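Local coordinates for protein P47 (Clostridium botulinum, PDB 6EKT) that may be part of a progenitor toxin complex that protects botulinum neurotoxin during its passage through the host gut, and has a tubular lipid-binding (TULIP) type fold, at residues 245-248 with 249-253. Residues are numbered along the deposited sequence; the frame is centred on the assembly and turned at random.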
ATOM      1  N   LYS A 245     -10.063   5.445   1.961  1.00 22.39           N
ATOM      2  CA  LYS A 245     -10.965   5.873   0.887  1.00 22.56           C
ATOM      3  C   LYS A 245     -10.888   4.949  -0.332  1.00 22.40           C
ATOM      4  O   LYS A 245     -11.927   4.534  -0.882  1.00 21.44           O
ATOM      5  CB  LYS A 245     -10.709   7.349   0.527  1.00 24.56           C
ATOM      6  CG  LYS A 245     -11.466   7.893  -0.672  1.00 26.91           C
ATOM      7  CD  LYS A 245     -11.387   9.405  -0.625  1.00 28.80           C
ATOM      8  CE  LYS A 245     -11.391  10.023  -2.002  1.00 31.67           C
ATOM      9  NZ  LYS A 245     -11.407  11.502  -1.803  1.00 31.94           N
ATOM     10  N   LEU A 246      -9.669   4.608  -0.752  1.00 22.06           N
ATOM     11  CA  LEU A 246      -9.515   3.643  -1.863  1.00 22.72           C
ATOM     12  C   LEU A 246     -10.076   2.260  -1.540  1.00 22.77           C
ATOM     13  O   LEU A 246     -10.626   1.601  -2.410  1.00 23.97           O
ATOM     14  CB  LEU A 246      -8.042   3.550  -2.298  1.00 22.80           C
ATOM     15  CG  LEU A 246      -7.520   4.726  -3.130  1.00 22.82           C
ATOM     16  CD1 LEU A 246      -6.035   4.481  -3.453  1.00 24.03           C
ATOM     17  CD2 LEU A 246      -8.318   4.902  -4.409  1.00 23.90           C
ATOM     18  N   PHE A 247      -9.930   1.825  -0.286  1.00 22.74           N
ATOM     19  CA  PHE A 247     -10.474   0.542   0.188  1.00 22.37           C
ATOM     20  C   PHE A 247     -12.017   0.549   0.069  1.00 23.15           C
ATOM     21  O   PHE A 247     -12.614  -0.390  -0.469  1.00 23.30           O
ATOM     22  CB  PHE A 247     -10.025   0.288   1.636  1.00 22.59           C
ATOM     23  CG  PHE A 247     -10.639  -0.931   2.271  1.00 23.62           C
ATOM     24  CD1 PHE A 247     -10.322  -2.217   1.818  1.00 24.26           C
ATOM     25  CD2 PHE A 247     -11.563  -0.788   3.314  1.00 23.92           C
ATOM     26  CE1 PHE A 247     -10.904  -3.341   2.400  1.00 25.15           C
ATOM     27  CE2 PHE A 247     -12.142  -1.914   3.912  1.00 24.49           C
ATOM     28  CZ  PHE A 247     -11.812  -3.184   3.461  1.00 24.80           C
ATOM     29  N   LEU A 248     -12.633   1.615   0.561  1.00 22.87           N
ATOM     30  CA  LEU A 248     -14.097   1.764   0.487  1.00 23.83           C
ATOM     31  C   LEU A 248     -14.575   1.790  -0.960  1.00 24.42           C
ATOM     32  O   LEU A 248     -15.529   1.105  -1.295  1.00 25.39           O
ATOM     33  CB  LEU A 248     -14.547   3.027   1.223  1.00 23.41           C
ATOM     34  CG  LEU A 248     -14.437   2.993   2.749  1.00 24.10           C
ATOM     35  CD1 LEU A 248     -14.769   4.358   3.341  1.00 24.75           C
ATOM     36  CD2 LEU A 248     -15.341   1.913   3.351  1.00 24.19           C
ATOM     37  N   GLN A 249     -13.900   2.566  -1.807  1.00 25.34           N
ATOM     38  CA  GLN A 249     -14.329   2.792  -3.173  1.00 26.52           C
ATOM     39  C   GLN A 249     -14.182   1.521  -4.008  1.00 28.65           C
ATOM     40  O   GLN A 249     -15.117   1.145  -4.734  1.00 28.56           O
ATOM     41  CB  GLN A 249     -13.539   3.949  -3.808  1.00 27.16           C
ATOM     42  CG  GLN A 249     -13.865   4.233  -5.278  1.00 27.83           C
ATOM     43  CD  GLN A 249     -15.305   4.675  -5.501  1.00 28.44           C
ATOM     44  OE1 GLN A 249     -15.835   5.508  -4.763  1.00 27.53           O
ATOM     45  NE2 GLN A 249     -15.924   4.141  -6.542  1.00 28.89           N
ATOM     46  N   ASN A 250     -13.047   0.834  -3.844  1.00 28.43           N
ATOM     47  CA  ASN A 250     -12.660  -0.239  -4.754  1.00 29.53           C
ATOM     48  C   ASN A 250     -12.725  -1.650  -4.234  1.00 30.71           C
ATOM     49  O   ASN A 250     -12.636  -2.609  -5.011  1.00 32.35           O
ATOM     50  CB  ASN A 250     -11.269   0.055  -5.304  1.00 29.45           C
ATOM     51  CG  ASN A 250     -11.205   1.406  -5.940  1.00 29.75           C
ATOM     52  OD1 ASN A 250     -10.605   2.340  -5.385  1.00 29.87           O
ATOM     53  ND2 ASN A 250     -11.869   1.550  -7.082  1.00 28.79           N
ATOM     54  N   MET A 251     -12.890  -1.808  -2.934  1.00 30.91           N
ATOM     55  CA  MET A 251     -13.043  -3.149  -2.391  1.00 32.55           C
ATOM     56  C   MET A 251     -14.385  -3.367  -1.679  1.00 32.30           C
ATOM     57  O   MET A 251     -14.984  -4.454  -1.766  1.00 33.72           O
ATOM     58  CB  MET A 251     -11.824  -3.493  -1.541  1.00 35.11           C
ATOM     59  CG  MET A 251     -10.618  -3.572  -2.458  1.00 36.73           C
ATOM     60  SD  MET A 251      -9.070  -3.100  -1.738  1.00 39.04           S
ATOM     61  CE  MET A 251      -8.560  -4.730  -1.236  1.00 37.60           C
ATOM     62  N   VAL A 252     -14.873  -2.326  -1.019  1.00 30.31           N
ATOM     63  CA  VAL A 252     -16.128  -2.438  -0.271  1.00 29.82           C
ATOM     64  C   VAL A 252     -17.366  -2.101  -1.115  1.00 30.11           C
ATOM     65  O   VAL A 252     -18.341  -2.854  -1.073  1.00 29.42           O
ATOM     66  CB  VAL A 252     -16.092  -1.614   1.035  1.00 28.75           C
ATOM     67  CG1 VAL A 252     -17.430  -1.640   1.764  1.00 27.47           C
ATOM     68  CG2 VAL A 252     -15.004  -2.141   1.966  1.00 28.90           C
ATOM     69  N   LEU A 253     -17.333  -0.986  -1.852  1.00 30.54           N
ATOM     70  CA  LEU A 253     -18.533  -0.467  -2.541  1.00 31.87           C
ATOM     71  C   LEU A 253     -19.219  -1.503  -3.432  1.00 32.77           C
ATOM     72  O   LEU A 253     -20.437  -1.584  -3.426  1.00 33.87           O
ATOM     73  CB  LEU A 253     -18.239   0.826  -3.342  1.00 31.44           C
ATOM     74  CG  LEU A 253     -19.435   1.682  -3.820  1.00 32.18           C
ATOM     75  CD1 LEU A 253     -20.154   2.321  -2.625  1.00 31.20           C
ATOM     76  CD2 LEU A 253     -19.010   2.756  -4.813  1.00 32.43           C
TER
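Helix 244-252 widens from alpha to pi-type spacing along its length: Gln249 N and Asn250 N are hydrogen-bonded to Lys245 O and Leu246 O respectively, four residues back, whereas Leu253 N bonds to Leu248 O at 2.8 Å, five back. The switch falls on Phe247 O, which accepts two hydrogen bonds. Met251 N reaches Phe247 O at 2.9 Å, tilted 32° from the carbonyl plane, and Val252 N reaches the same oxygen at 3.0 Å, in that plane. The Phe247 ring meets the side chains of the same two residues. Val252 lays a methyl over one face, a CH-pi contact with CG2 3.9 Å from the centroid of the Phe247 ring. Met251 comes to the edge instead, with SD 3.9 Å from Phe247 CD1, a Met-aromatic contact. With CG of Met251 anti to the carbonyl carbon (chi1 -66°) and chi2 at 149°, SD sits at the ring edge. In this TULIP-family protein the short helix follows strand 238-242 of a six-stranded antiparallel sheet, and Phe247 also stacks on Phe430, from a neighbouring strand of that sheet. Met251 touches Phe403 and Leu406 of helix 403-409, while Leu248 and Val252 both touch Ile281 of strand 279-288. Leu248 and Val252 are themselves only loosely in touch, CD2 of Leu248 being 4.3 Å from CB of Val252. The Lys245 side chain runs off from residues 249-253, and its NZ is hydrogen-bonded to Ser273 OG.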